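Local coordinates for protein peptidase M42 (Thaumarchaeota archaeon SCGC AB-539-E09, PDB 5DS0) that probably acts as a metal-dependent aminopeptidase of the M42 (TET) family, removing residues from the N-termini of peptides inside a twelve-subunit assembly, at residues E35-E40 with M195-I200; F72-I77 with D157-W162; T223-V228 with H306-G311; L262-R267 with L292-G297. All coordinates share one frame; numbering follows the deposited sequence.

Interaction 1 (E35-E40 with M195-I200); sequences EPYADE and MKDQGI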
loop_
_atom_site.group_PDB
_atom_site.type_symbol
_atom_site.label_atom_id
_atom_site.label_comp_id
_atom_site.label_asym_id
_atom_site.label_seq_id
_atom_site.Cartn_x
_atom_site.Cartn_y
_atom_site.Cartn_z
ATOM N N GLU C 35 -56.051 24.217 14.594
ATOM C CA GLU C 35 -56.899 25.369 14.949
ATOM C C GLU C 35 -58.028 25.003 15.899
ATOM O O GLU C 35 -58.207 25.658 16.916
ATOM C CB GLU C 35 -57.467 26.077 13.708
ATOM C CG GLU C 35 -56.675 27.322 13.292
ATOM C CD GLU C 35 -56.820 27.669 11.810
ATOM O OE1 GLU C 35 -57.959 27.607 11.283
ATOM O OE2 GLU C 35 -55.785 27.994 11.165
ATOM N N PRO C 36 -58.779 23.937 15.591
ATOM C CA PRO C 36 -59.889 23.592 16.482
ATOM C C PRO C 36 -59.530 22.859 17.768
ATOM O O PRO C 36 -60.419 22.607 18.567
ATOM C CB PRO C 36 -60.777 22.707 15.601
ATOM C CG PRO C 36 -59.857 22.104 14.611
ATOM C CD PRO C 36 -58.785 23.125 14.360
ATOM N N TYR C 37 -58.262 22.524 17.992
ATOM C CA TYR C 37 -57.894 21.675 19.147
ATOM C C TYR C 37 -56.962 22.299 20.187
ATOM O O TYR C 37 -56.916 21.835 21.325
ATOM C CB TYR C 37 -57.285 20.357 18.654
ATOM C CG TYR C 37 -58.159 19.614 17.666
ATOM C CD1 TYR C 37 -59.389 19.098 18.044
ATOM C CD2 TYR C 37 -57.755 19.443 16.345
ATOM C CE1 TYR C 37 -60.193 18.430 17.142
ATOM C CE2 TYR C 37 -58.548 18.768 15.433
ATOM C CZ TYR C 37 -59.766 18.262 15.840
ATOM O OH TYR C 37 -60.551 17.604 14.928
ATOM N N ALA C 38 -56.192 23.312 19.811
ATOM C CA ALA C 38 -55.257 23.921 20.743
ATOM C C ALA C 38 -55.890 25.128 21.408
ATOM O O ALA C 38 -56.584 25.906 20.761
ATOM C CB ALA C 38 -53.990 24.337 20.025
ATOM N N ASP C 39 -55.622 25.296 22.698
ATOM C CA ASP C 39 -56.152 26.425 23.447
ATOM C C ASP C 39 -55.375 27.705 23.134
ATOM O O ASP C 39 -55.899 28.797 23.282
ATOM C CB ASP C 39 -56.139 26.116 24.948
ATOM C CG ASP C 39 -56.968 24.870 25.301
ATOM O OD1 ASP C 39 -58.072 24.700 24.738
ATOM O OD2 ASP C 39 -56.517 24.050 26.141
ATOM N N GLU C 40 -54.138 27.571 22.674
ATOM C CA GLU C 40 -53.301 28.727 22.354
ATOM C C GLU C 40 -52.119 28.255 21.500
ATOM O O GLU C 40 -51.776 27.073 21.509
ATOM C CB GLU C 40 -52.812 29.386 23.646
ATOM C CG GLU C 40 -52.142 30.745 23.479
ATOM C CD GLU C 40 -51.492 31.255 24.771
ATOM O OE1 GLU C 40 -52.015 30.953 25.875
ATOM O OE2 GLU C 40 -50.458 31.967 24.677
HETATM N N MSE C 195 -57.124 14.104 23.188
HETATM C CA MSE C 195 -57.381 14.503 24.565
HETATM C C MSE C 195 -58.519 15.483 24.634
HETATM O O MSE C 195 -59.351 15.403 25.541
HETATM C CB MSE C 195 -56.100 15.062 25.173
HETATM C CG MSE C 195 -55.181 13.881 25.430
HETATM SE SE MSE C 195 -53.648 14.365 26.554
HETATM C CE MSE C 195 -54.223 13.444 28.209
ATOM N N LYS C 196 -58.571 16.415 23.688
ATOM C CA LYS C 196 -59.685 17.333 23.620
ATOM C C LYS C 196 -60.959 16.614 23.183
ATOM O O LYS C 196 -61.971 16.712 23.867
ATOM C CB LYS C 196 -59.386 18.507 22.707
ATOM C CG LYS C 196 -60.534 19.500 22.678
ATOM C CD LYS C 196 -60.061 20.937 22.572
ATOM C CE LYS C 196 -61.204 21.911 22.820
ATOM N NZ LYS C 196 -60.736 23.310 22.645
ATOM N N ASP C 197 -60.900 15.865 22.084
ATOM C CA ASP C 197 -62.075 15.146 21.558
ATOM C C ASP C 197 -62.766 14.220 22.552
ATOM O O ASP C 197 -63.990 14.147 22.574
ATOM C CB ASP C 197 -61.724 14.320 20.310
ATOM C CG ASP C 197 -61.973 15.072 19.013
ATOM O OD1 ASP C 197 -62.806 16.011 18.995
ATOM O OD2 ASP C 197 -61.346 14.731 17.994
ATOM N N GLN C 198 -61.996 13.522 23.374
ATOM C CA GLN C 198 -62.565 12.600 24.354
ATOM C C GLN C 198 -62.589 13.164 25.773
ATOM O O GLN C 198 -62.755 12.420 26.740
ATOM C CB GLN C 198 -61.772 11.302 24.337
ATOM C CG GLN C 198 -61.658 10.670 22.960
ATOM C CD GLN C 198 -60.667 9.519 22.939
ATOM O OE1 GLN C 198 -60.397 8.890 23.966
ATOM N NE2 GLN C 198 -60.106 9.250 21.764
ATOM N N GLY C 199 -62.384 14.474 25.900
ATOM C CA GLY C 199 -62.353 15.154 27.197
ATOM C C GLY C 199 -61.469 14.512 28.258
ATOM O O GLY C 199 -61.845 14.455 29.423
ATOM N N ILE C 200 -60.285 14.056 27.863
ATOM C CA ILE C 200 -59.363 13.418 28.796
ATOM C C ILE C 200 -58.669 14.487 29.634
ATOM O O ILE C 200 -58.019 15.387 29.103
ATOM C CB ILE C 200 -58.325 12.545 28.065
ATOM C CG1 ILE C 200 -59.037 11.424 27.295
ATOM C CG2 ILE C 200 -57.337 11.942 29.053
ATOM C CD1 ILE C 200 -58.167 10.688 26.294
#
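Lys-196 lays the methylene part of its side chain over the backbone of Tyr-37: its CD lies 3.5 Å from Tyr-37 O and also reaches that residue's CA. The chain starts with CG anti to the backbone N (chi1 -178°), bends at chi2, and then runs straight, so that the ammonium group passes the loop and arrives beside the carboxylate of Asp-39. The two side chains cross obliquely, and the salt bridge is a long one, with NZ 3.7 Å from Asp-39 OD1. The other carboxylate oxygen, Asp-39 OD2, takes a hydrogen bond from the backbone N of Lys-54, which fixes the acid from the strand side.

Toward the N-terminal side of Asp-39, the Tyr-37 ring approaches the helix end. Its CE1 comes 4.0 Å from Asp-197 OD2, with ring and carboxylate planes 80° apart, while CG of Pro-36 sits over one ring face near the rim. Asp-197 OD2 forms a salt bridge with Arg-193, one helical turn back; its approach to the tyrosine ring is a contact without a hydrogen bond.

The contact joins the loop between helix 24-34 and strand 40-43 to the C-terminal end of helix 179-197. That helix closes in a Schellman motif, with Gly-199 as C-prime residue at positive phi, Ile-200 N bonded to Met-195 O and Gly-199 N to Lys-196 O. On the strand side, Asp-39 and Glu-40 form a classic beta bulge opposite Ile-52. With exposed residues, a long ion pair and aliphatic overlap, this is a loose surface contact, in which the charge attraction is probably weakened by solvent.

Interaction 2 (F72-I77 with D157-W162); sequences FIVSSI and DPIVPW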
loop_
_atom_site.group_PDB
_atom_site.type_symbol
_atom_site.label_atom_id
_atom_site.label_comp_id
_atom_site.label_asym_id
_atom_site.label_seq_id
_atom_site.Cartn_x
_atom_site.Cartn_y
_atom_site.Cartn_z
ATOM N N PHE C 72 -31.411 19.739 0.695
ATOM C CA PHE C 72 -30.237 20.354 0.066
ATOM C C PHE C 72 -30.528 21.825 -0.214
ATOM O O PHE C 72 -31.661 22.290 -0.046
ATOM C CB PHE C 72 -29.855 19.646 -1.242
ATOM C CG PHE C 72 -30.050 18.167 -1.212
ATOM C CD1 PHE C 72 -31.276 17.611 -1.523
ATOM C CD2 PHE C 72 -29.020 17.326 -0.845
ATOM C CE1 PHE C 72 -31.469 16.240 -1.478
ATOM C CE2 PHE C 72 -29.211 15.954 -0.797
ATOM C CZ PHE C 72 -30.434 15.411 -1.121
ATOM N N ILE C 73 -29.509 22.534 -0.663
ATOM C CA ILE C 73 -29.636 23.923 -0.980
ATOM C C ILE C 73 -28.751 24.208 -2.187
ATOM O O ILE C 73 -27.648 23.671 -2.290
ATOM C CB ILE C 73 -29.249 24.786 0.238
ATOM C CG1 ILE C 73 -29.552 26.260 -0.020
ATOM C CG2 ILE C 73 -27.777 24.613 0.610
ATOM C CD1 ILE C 73 -29.568 27.089 1.242
ATOM N N VAL C 74 -29.220 25.077 -3.078
ATOM C CA VAL C 74 -28.486 25.386 -4.301
ATOM C C VAL C 74 -27.244 26.219 -3.964
ATOM O O VAL C 74 -27.340 27.271 -3.330
ATOM C CB VAL C 74 -29.349 26.164 -5.314
ATOM C CG1 VAL C 74 -28.555 26.494 -6.560
ATOM C CG2 VAL C 74 -30.568 25.362 -5.701
ATOM N N SER C 75 -26.080 25.739 -4.396
ATOM C CA SER C 75 -24.812 26.426 -4.122
ATOM C C SER C 75 -24.240 27.153 -5.342
ATOM O O SER C 75 -23.396 28.018 -5.186
ATOM C CB SER C 75 -23.781 25.455 -3.532
ATOM O OG SER C 75 -23.324 24.511 -4.480
ATOM N N SER C 76 -24.701 26.802 -6.547
ATOM C CA SER C 76 -24.309 27.509 -7.775
ATOM C C SER C 76 -25.057 26.997 -8.987
ATOM O O SER C 76 -25.658 25.925 -8.946
ATOM C CB SER C 76 -22.817 27.352 -8.044
ATOM O OG SER C 76 -22.540 26.171 -8.781
ATOM N N ILE C 77 -25.028 27.788 -10.055
ATOM C CA ILE C 77 -25.464 27.345 -11.372
ATOM C C ILE C 77 -24.233 27.305 -12.263
ATOM O O ILE C 77 -23.590 28.317 -12.465
ATOM C CB ILE C 77 -26.497 28.292 -12.024
ATOM C CG1 ILE C 77 -27.778 28.358 -11.205
ATOM C CG2 ILE C 77 -26.855 27.832 -13.426
ATOM C CD1 ILE C 77 -27.786 29.510 -10.228
ATOM N N ASP C 157 -31.454 28.733 -2.864
ATOM C CA ASP C 157 -32.771 28.107 -2.967
ATOM C C ASP C 157 -32.790 26.696 -2.364
ATOM O O ASP C 157 -31.874 25.902 -2.584
ATOM C CB ASP C 157 -33.254 28.070 -4.418
ATOM C CG ASP C 157 -33.741 29.430 -4.904
ATOM O OD1 ASP C 157 -33.649 30.419 -4.138
ATOM O OD2 ASP C 157 -34.236 29.516 -6.051
ATOM N N PRO C 158 -33.845 26.384 -1.589
ATOM C CA PRO C 158 -33.967 25.092 -0.901
ATOM C C PRO C 158 -34.412 23.948 -1.796
ATOM O O PRO C 158 -35.099 24.158 -2.790
ATOM C CB PRO C 158 -35.032 25.362 0.153
ATOM C CG PRO C 158 -35.901 26.393 -0.468
ATOM C CD PRO C 158 -34.983 27.268 -1.278
ATOM N N ILE C 159 -33.990 22.747 -1.430
ATOM C CA ILE C 159 -34.236 21.537 -2.210
ATOM C C ILE C 159 -34.666 20.401 -1.295
ATOM O O ILE C 159 -34.089 20.204 -0.226
ATOM C CB ILE C 159 -32.959 21.083 -2.938
ATOM C CG1 ILE C 159 -32.297 22.266 -3.653
ATOM C CG2 ILE C 159 -33.281 19.971 -3.929
ATOM C CD1 ILE C 159 -30.951 21.945 -4.261
ATOM N N VAL C 160 -35.678 19.658 -1.714
ATOM C CA VAL C 160 -36.070 18.453 -0.993
ATOM C C VAL C 160 -36.128 17.248 -1.902
ATOM O O VAL C 160 -36.245 17.379 -3.117
ATOM C CB VAL C 160 -37.454 18.559 -0.337
ATOM C CG1 VAL C 160 -37.454 19.635 0.734
ATOM C CG2 VAL C 160 -38.533 18.809 -1.381
ATOM N N PRO C 161 -36.064 16.062 -1.305
ATOM C CA PRO C 161 -36.318 14.850 -2.054
ATOM C C PRO C 161 -37.731 14.841 -2.617
ATOM O O PRO C 161 -38.638 15.384 -1.997
ATOM C CB PRO C 161 -36.169 13.744 -0.993
ATOM C CG PRO C 161 -35.351 14.340 0.094
ATOM C CD PRO C 161 -35.717 15.788 0.102
ATOM N N TRP C 162 -37.914 14.189 -3.758
ATOM C CA TRP C 162 -39.241 13.935 -4.295
ATOM C C TRP C 162 -39.636 12.518 -3.953
ATOM O O TRP C 162 -38.972 11.576 -4.380
ATOM C CB TRP C 162 -39.240 14.113 -5.807
ATOM C CG TRP C 162 -40.609 13.996 -6.387
ATOM C CD1 TRP C 162 -41.551 14.995 -6.487
ATOM C CD2 TRP C 162 -41.205 12.821 -6.931
ATOM N NE1 TRP C 162 -42.689 14.500 -7.057
ATOM C CE2 TRP C 162 -42.505 13.171 -7.344
ATOM C CE3 TRP C 162 -40.767 11.504 -7.114
ATOM C CZ2 TRP C 162 -43.376 12.245 -7.931
ATOM C CZ3 TRP C 162 -41.626 10.584 -7.703
ATOM C CH2 TRP C 162 -42.918 10.961 -8.102
#
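Phe-72 and Ile-159 project to the same face of the sheet and cross at about a right angle, touching first at their roots, where Phe-72 CB lies 3.8 Å from Ile-159 CB. Further out, CG2 of the isoleucine meets CD1 of the ring obliquely. The other branch of Ile-159 goes the opposite way: with CG1 anti to the carbonyl carbon (chi1 -48°), CD1 reaches along the partner strand to CG2 of Val-74, 3.7 Å away, again crossing almost perpendicularly. Ile-159 thus touches both side chains, one with each branch, and an alanine here, without CG2 and CD1, would probably loosen the packing against Phe-72 and Val-74.

Strands 71-77 and 158-161 run antiparallel here and are the pair that closes the six-stranded barrel. Phe-72 and Ile-159 form a hydrogen-bonded pair, with Phe-72 N 2.9 Å from Ile-159 O and Ile-159 N 2.7 Å from Phe-72 O; in both bonds the donor stands above the carbonyl plane. Val-74 N reaches Asp-157 O at 2.8 Å, this time within the carbonyl plane. Between them Ile-73 and Pro-158 make the non-hydrogen-bonded pair. Beyond the two strands, Trp-91 stacks on the Phe-72 ring and Phe-85 meets it edge-to-face, while Val-74 O accepts a hydrogen bond from Gln-294 of a neighbouring subunit.

Interaction 3 (T223-V228 with H306-G311); sequences TTAHVV and HMNRAG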
loop_
_atom_site.group_PDB
_atom_site.type_symbol
_atom_site.label_atom_id
_atom_site.label_comp_id
_atom_site.label_asym_id
_atom_site.label_seq_id
_atom_site.Cartn_x
_atom_site.Cartn_y
_atom_site.Cartn_z
ATOM N N THR C 223 -34.283 27.206 21.368
ATOM C CA THR C 223 -35.087 28.411 21.421
ATOM C C THR C 223 -36.531 28.159 21.857
ATOM O O THR C 223 -37.123 28.996 22.549
ATOM C CB THR C 223 -35.085 29.127 20.065
ATOM O OG1 THR C 223 -35.512 28.222 19.045
ATOM C CG2 THR C 223 -33.670 29.660 19.725
ATOM N N THR C 224 -37.097 27.016 21.492
ATOM C CA THR C 224 -38.431 26.627 21.974
ATOM C C THR C 224 -38.421 26.281 23.470
ATOM O O THR C 224 -39.341 26.641 24.201
ATOM C CB THR C 224 -39.003 25.440 21.172
ATOM O OG1 THR C 224 -39.454 25.913 19.899
ATOM C CG2 THR C 224 -40.179 24.799 21.898
ATOM N N ALA C 225 -37.375 25.603 23.924
ATOM C CA ALA C 225 -37.199 25.341 25.337
ATOM C C ALA C 225 -37.140 26.644 26.152
ATOM O O ALA C 225 -37.701 26.722 27.257
ATOM C CB ALA C 225 -35.932 24.537 25.567
ATOM N N HIS C 226 -36.446 27.651 25.617
ATOM C CA HIS C 226 -36.386 28.960 26.256
ATOM C C HIS C 226 -37.787 29.559 26.413
ATOM O O HIS C 226 -38.133 30.070 27.482
ATOM C CB HIS C 226 -35.480 29.926 25.481
ATOM C CG HIS C 226 -35.488 31.321 26.029
ATOM N ND1 HIS C 226 -34.679 31.718 27.076
ATOM C CD2 HIS C 226 -36.229 32.406 25.694
ATOM C CE1 HIS C 226 -34.926 32.985 27.362
ATOM N NE2 HIS C 226 -35.860 33.426 26.538
ATOM N N VAL C 227 -38.581 29.507 25.349
ATOM C CA VAL C 227 -39.928 30.085 25.360
ATOM C C VAL C 227 -40.840 29.392 26.384
ATOM O O VAL C 227 -41.574 30.054 27.106
ATOM C CB VAL C 227 -40.570 30.024 23.953
ATOM C CG1 VAL C 227 -42.068 30.293 24.014
ATOM C CG2 VAL C 227 -39.880 31.006 23.010
ATOM N N VAL C 228 -40.749 28.064 26.471
ATOM C CA VAL C 228 -41.709 27.270 27.242
ATOM C C VAL C 228 -41.373 27.130 28.730
ATOM O O VAL C 228 -42.288 27.133 29.551
ATOM C CB VAL C 228 -41.853 25.874 26.634
ATOM C CG1 VAL C 228 -42.740 24.989 27.496
ATOM C CG2 VAL C 228 -42.418 25.974 25.229
ATOM N N HIS C 306 -33.140 19.355 27.667
ATOM C CA HIS C 306 -32.844 18.912 29.036
ATOM C C HIS C 306 -31.804 19.783 29.715
ATOM O O HIS C 306 -31.589 19.662 30.909
ATOM C CB HIS C 306 -32.485 17.422 29.090
ATOM C CG HIS C 306 -31.025 17.104 28.907
ATOM N ND1 HIS C 306 -30.391 17.146 27.682
ATOM C CD2 HIS C 306 -30.095 16.657 29.789
ATOM C CE1 HIS C 306 -29.130 16.772 27.822
ATOM N NE2 HIS C 306 -28.925 16.466 29.091
HETATM N N MSE C 307 -31.186 20.671 28.944
HETATM C CA MSE C 307 -30.156 21.573 29.421
HETATM C C MSE C 307 -30.666 22.978 29.597
HETATM O O MSE C 307 -29.899 23.894 29.915
HETATM C CB MSE C 307 -29.070 21.642 28.335
HETATM C CG MSE C 307 -27.697 21.679 28.971
HETATM SE SE MSE C 307 -26.920 19.941 28.556
HETATM C CE MSE C 307 -26.078 20.494 26.845
ATOM N N ASN C 308 -31.963 23.167 29.401
ATOM C CA ASN C 308 -32.578 24.478 29.539
ATOM C C ASN C 308 -32.577 24.966 30.986
ATOM O O ASN C 308 -32.987 24.239 31.893
ATOM C CB ASN C 308 -34.012 24.435 29.019
ATOM C CG ASN C 308 -34.696 25.775 29.095
ATOM O OD1 ASN C 308 -35.577 25.978 29.920
ATOM N ND2 ASN C 308 -34.275 26.705 28.254
ATOM N N ARG C 309 -32.110 26.197 31.187
ATOM C CA ARG C 309 -32.046 26.821 32.504
ATOM C C ARG C 309 -31.299 25.924 33.514
ATOM O O ARG C 309 -30.093 25.722 33.368
ATOM C CB ARG C 309 -33.456 27.249 32.973
ATOM C CG ARG C 309 -33.944 28.549 32.343
ATOM C CD ARG C 309 -35.368 28.934 32.733
ATOM N NE ARG C 309 -35.982 29.837 31.743
ATOM C CZ ARG C 309 -36.528 29.466 30.580
ATOM N NH1 ARG C 309 -36.573 28.190 30.214
ATOM N NH2 ARG C 309 -37.047 30.381 29.777
ATOM N N ALA C 310 -32.013 25.386 34.509
ATOM C CA ALA C 310 -31.418 24.575 35.576
ATOM C C ALA C 310 -31.495 23.084 35.255
ATOM O O ALA C 310 -31.075 22.234 36.050
ATOM C CB ALA C 310 -32.120 24.863 36.901
ATOM N N GLY C 311 -32.027 22.767 34.083
ATOM C CA GLY C 311 -32.178 21.392 33.662
ATOM C C GLY C 311 -33.641 21.053 33.566
ATOM O O GLY C 311 -34.495 21.720 34.157
#
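The last turns of helix 219-228 face a loop that follows helix 302-305, and the two backbones come nearest at Ala-225 and Asn-308, whose CA atoms are 6.3 Å apart. The loop is folded by a type II' beta turn from Asn-308 to Gly-311, closed by the bond from Gly-311 N to Asn-308 O; Arg-309 occupies its second position at positive phi, and Gly-311 has backbone angles that suit glycine.

From this turn two side chains reach the helix. Asn-308 holds CG anti to its backbone N (chi1 -178°) and rests its amide against Ala-225, with ND2 3.8 Å from the methyl CB. Arg-309 runs extended from CG to NE and brings its guanidinium to the carbonyl oxygens of the helix end. NH2 gives a nearly straight bond of 2.6 Å to His-226 O, lying on a lone pair of that oxygen and in the guanidinium plane. NH1 gives a weak bond, 3.5 Å long, to Ala-225 O, also at the edge of the group. The same NH2 lies over one face of the His-226 ring, 3.8 Å from ND1, with the ring and guanidinium planes only 19° from parallel, and NH2 offset toward the rim. NH1 also has a long, weak ion pair with Asp-229.

Arg-309 packs on His-226 of one neighbouring subunit, and His-226 on Arg-309 of another. The positive charge probably suits the negative end of the helix dipole. The motif is thus a type II' turn whose arginine bonds to carbonyl oxygens in the last turn of helix 219-228, at an interface of the twelve-chain assembly.

Interaction 4 (L262-R267 with L292-G297); sequences LVTYDR and LSQMSG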
loop_
_atom_site.group_PDB
_atom_site.type_symbol
_atom_site.label_atom_id
_atom_site.label_comp_id
_atom_site.label_asym_id
_atom_site.label_seq_id
_atom_site.Cartn_x
_atom_site.Cartn_y
_atom_site.Cartn_z
ATOM N N LEU C 262 -37.975 3.324 23.616
ATOM C CA LEU C 262 -37.586 4.255 24.665
ATOM C C LEU C 262 -36.080 4.295 24.688
ATOM O O LEU C 262 -35.416 3.275 24.830
ATOM C CB LEU C 262 -38.108 3.781 26.004
ATOM C CG LEU C 262 -37.702 4.671 27.164
ATOM C CD1 LEU C 262 -38.448 5.986 27.094
ATOM C CD2 LEU C 262 -37.997 3.986 28.485
ATOM N N VAL C 263 -35.537 5.483 24.537
ATOM C CA VAL C 263 -34.105 5.629 24.422
ATOM C C VAL C 263 -33.508 5.708 25.816
ATOM O O VAL C 263 -33.798 6.656 26.563
ATOM C CB VAL C 263 -33.734 6.886 23.624
ATOM C CG1 VAL C 263 -32.226 7.040 23.538
ATOM C CG2 VAL C 263 -34.321 6.826 22.239
ATOM N N THR C 264 -32.630 4.762 26.118
ATOM C CA THR C 264 -31.967 4.669 27.401
ATOM C C THR C 264 -30.618 5.383 27.437
ATOM O O THR C 264 -30.041 5.565 28.508
ATOM C CB THR C 264 -31.699 3.201 27.746
ATOM O OG1 THR C 264 -30.891 2.601 26.721
ATOM C CG2 THR C 264 -33.002 2.440 27.848
ATOM N N TYR C 265 -30.085 5.723 26.260
ATOM C CA TYR C 265 -28.833 6.463 26.144
ATOM C C TYR C 265 -28.639 6.934 24.715
ATOM O O TYR C 265 -28.887 6.196 23.784
ATOM C CB TYR C 265 -27.617 5.620 26.555
ATOM C CG TYR C 265 -26.328 6.278 26.149
ATOM C CD1 TYR C 265 -25.859 7.381 26.837
ATOM C CD2 TYR C 265 -25.599 5.841 25.046
ATOM C CE1 TYR C 265 -24.684 8.019 26.460
ATOM C CE2 TYR C 265 -24.425 6.480 24.652
ATOM C CZ TYR C 265 -23.976 7.564 25.372
ATOM O OH TYR C 265 -22.832 8.222 25.021
ATOM N N ASP C 266 -28.203 8.174 24.552
ATOM C CA ASP C 266 -27.754 8.646 23.257
ATOM C C ASP C 266 -26.644 9.673 23.445
ATOM O O ASP C 266 -26.371 10.115 24.566
ATOM C CB ASP C 266 -28.931 9.119 22.364
ATOM C CG ASP C 266 -29.511 10.490 22.757
ATOM O OD1 ASP C 266 -28.775 11.481 22.610
ATOM O OD2 ASP C 266 -30.710 10.603 23.154
ATOM N N ARG C 267 -25.965 9.996 22.355
ATOM C CA ARG C 267 -24.799 10.875 22.386
ATOM C C ARG C 267 -25.137 12.263 22.955
ATOM O O ARG C 267 -24.286 12.903 23.549
ATOM C CB ARG C 267 -24.212 10.986 20.967
ATOM C CG ARG C 267 -22.871 11.727 20.836
ATOM C CD ARG C 267 -22.405 11.907 19.369
ATOM N NE ARG C 267 -23.441 12.624 18.609
ATOM C CZ ARG C 267 -23.433 12.845 17.291
ATOM N NH1 ARG C 267 -22.441 12.400 16.529
ATOM N NH2 ARG C 267 -24.439 13.515 16.729
ATOM N N LEU C 292 -36.695 -1.190 24.502
ATOM C CA LEU C 292 -35.571 -0.433 25.024
ATOM C C LEU C 292 -34.546 -0.251 23.933
ATOM O O LEU C 292 -34.162 -1.210 23.278
ATOM C CB LEU C 292 -34.953 -1.143 26.216
ATOM C CG LEU C 292 -35.846 -1.233 27.451
ATOM C CD1 LEU C 292 -35.056 -1.822 28.605
ATOM C CD2 LEU C 292 -36.409 0.123 27.846
ATOM N N SER C 293 -34.120 0.990 23.741
ATOM C CA SER C 293 -33.265 1.368 22.622
ATOM C C SER C 293 -32.078 2.208 23.077
ATOM O O SER C 293 -32.089 2.788 24.154
ATOM C CB SER C 293 -34.085 2.172 21.618
ATOM O OG SER C 293 -33.255 2.876 20.717
ATOM N N GLN C 294 -31.050 2.264 22.240
ATOM C CA GLN C 294 -29.867 3.047 22.530
ATOM C C GLN C 294 -29.278 3.551 21.227
ATOM O O GLN C 294 -29.031 2.759 20.359
ATOM C CB GLN C 294 -28.858 2.173 23.272
ATOM C CG GLN C 294 -28.210 2.867 24.456
ATOM C CD GLN C 294 -27.435 1.919 25.359
ATOM O OE1 GLN C 294 -26.246 1.678 25.143
ATOM N NE2 GLN C 294 -28.101 1.389 26.388
HETATM N N MSE C 295 -29.053 4.853 21.088
HETATM C CA MSE C 295 -28.470 5.414 19.860
HETATM C C MSE C 295 -27.078 5.918 20.148
HETATM O O MSE C 295 -26.866 7.104 20.434
HETATM C CB MSE C 295 -29.345 6.523 19.276
HETATM C CG MSE C 295 -30.839 6.182 19.312
HETATM SE SE MSE C 295 -32.001 7.709 18.818
HETATM C CE MSE C 295 -30.895 9.297 19.225
ATOM N N SER C 296 -26.123 4.997 20.114
ATOM C CA SER C 296 -24.684 5.282 20.318
ATOM C C SER C 296 -24.113 6.533 19.602
ATOM O O SER C 296 -23.276 7.251 20.165
ATOM C CB SER C 296 -23.882 4.048 19.891
ATOM O OG SER C 296 -22.584 4.401 19.475
ATOM N N GLY C 297 -24.571 6.794 18.378
ATOM C CA GLY C 297 -24.032 7.897 17.584
ATOM C C GLY C 297 -25.065 8.790 16.910
ATOM O O GLY C 297 -24.997 9.035 15.708
#
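Ser-293 O is the most heavily used acceptor between these parallel strands, taking two bonds from the same residue. Thr-264 N points at it almost along the C=O axis, 2.8 Å away, and Thr-264 OG1, set by chi1 (58°) between the backbone N and the carbonyl carbon, donates from above the carbonyl plane at 2.8 Å. With its proton spent there, OG1 accepts from Gln-294 NE2 at 3.1 Å, close to the amide plane. A valine here has no hydroxyl for either bond, and would probably leave Ser-293 O with its backbone donor alone among these and the Gln-294 amide less firmly placed.

Strands 261-263 and 291-295 are parallel neighbours in the mixed sheet, joined through helix 273-285. Ser-293 N donates to Leu-262 O at 2.8 Å, and Met-295 N to Tyr-265 O at 3.0 Å. The register shifts by one residue between Val-263 and Asp-266, a beta bulge where segment 262-267 turns its corner at Thr-264. Gln-294 CG packs at the edge of the Tyr-265 ring, and the selenomethionine Met-295 lies alongside Asp-266.

The other polar ends find partners beyond the two segments: Ser-293 OG bonds Asp-239, Asp-266 OD1 bonds Ser-268, and Gln-294 OE1 accepts from Asn-86 ND2 of a neighbouring subunit. The hydroxyl therefore relays between a strand carbonyl and an amide that also serves the subunit interface.

How the interactions relate
Three of the contacts lie on the large mixed-sheet domain, and interaction 2 on the separate six-stranded barrel inserted in the chain between the two segments of interaction 1. Interaction 3 follows, and its segments bracket those of interaction 4 in sequence. Interactions 3 and 4 are closest, their nearest atoms about 7 Å apart, and lie near strand 314-322; interaction 1 is on the outer surface, its centre about 38 Å from that of interaction 2. Interactions 2, 3 and 4 all touch neighbouring subunits, and segments of interactions 2 and 4 from different subunits meet across such an interface, tying barrel to mixed-sheet domain within the twelve-chain assembly.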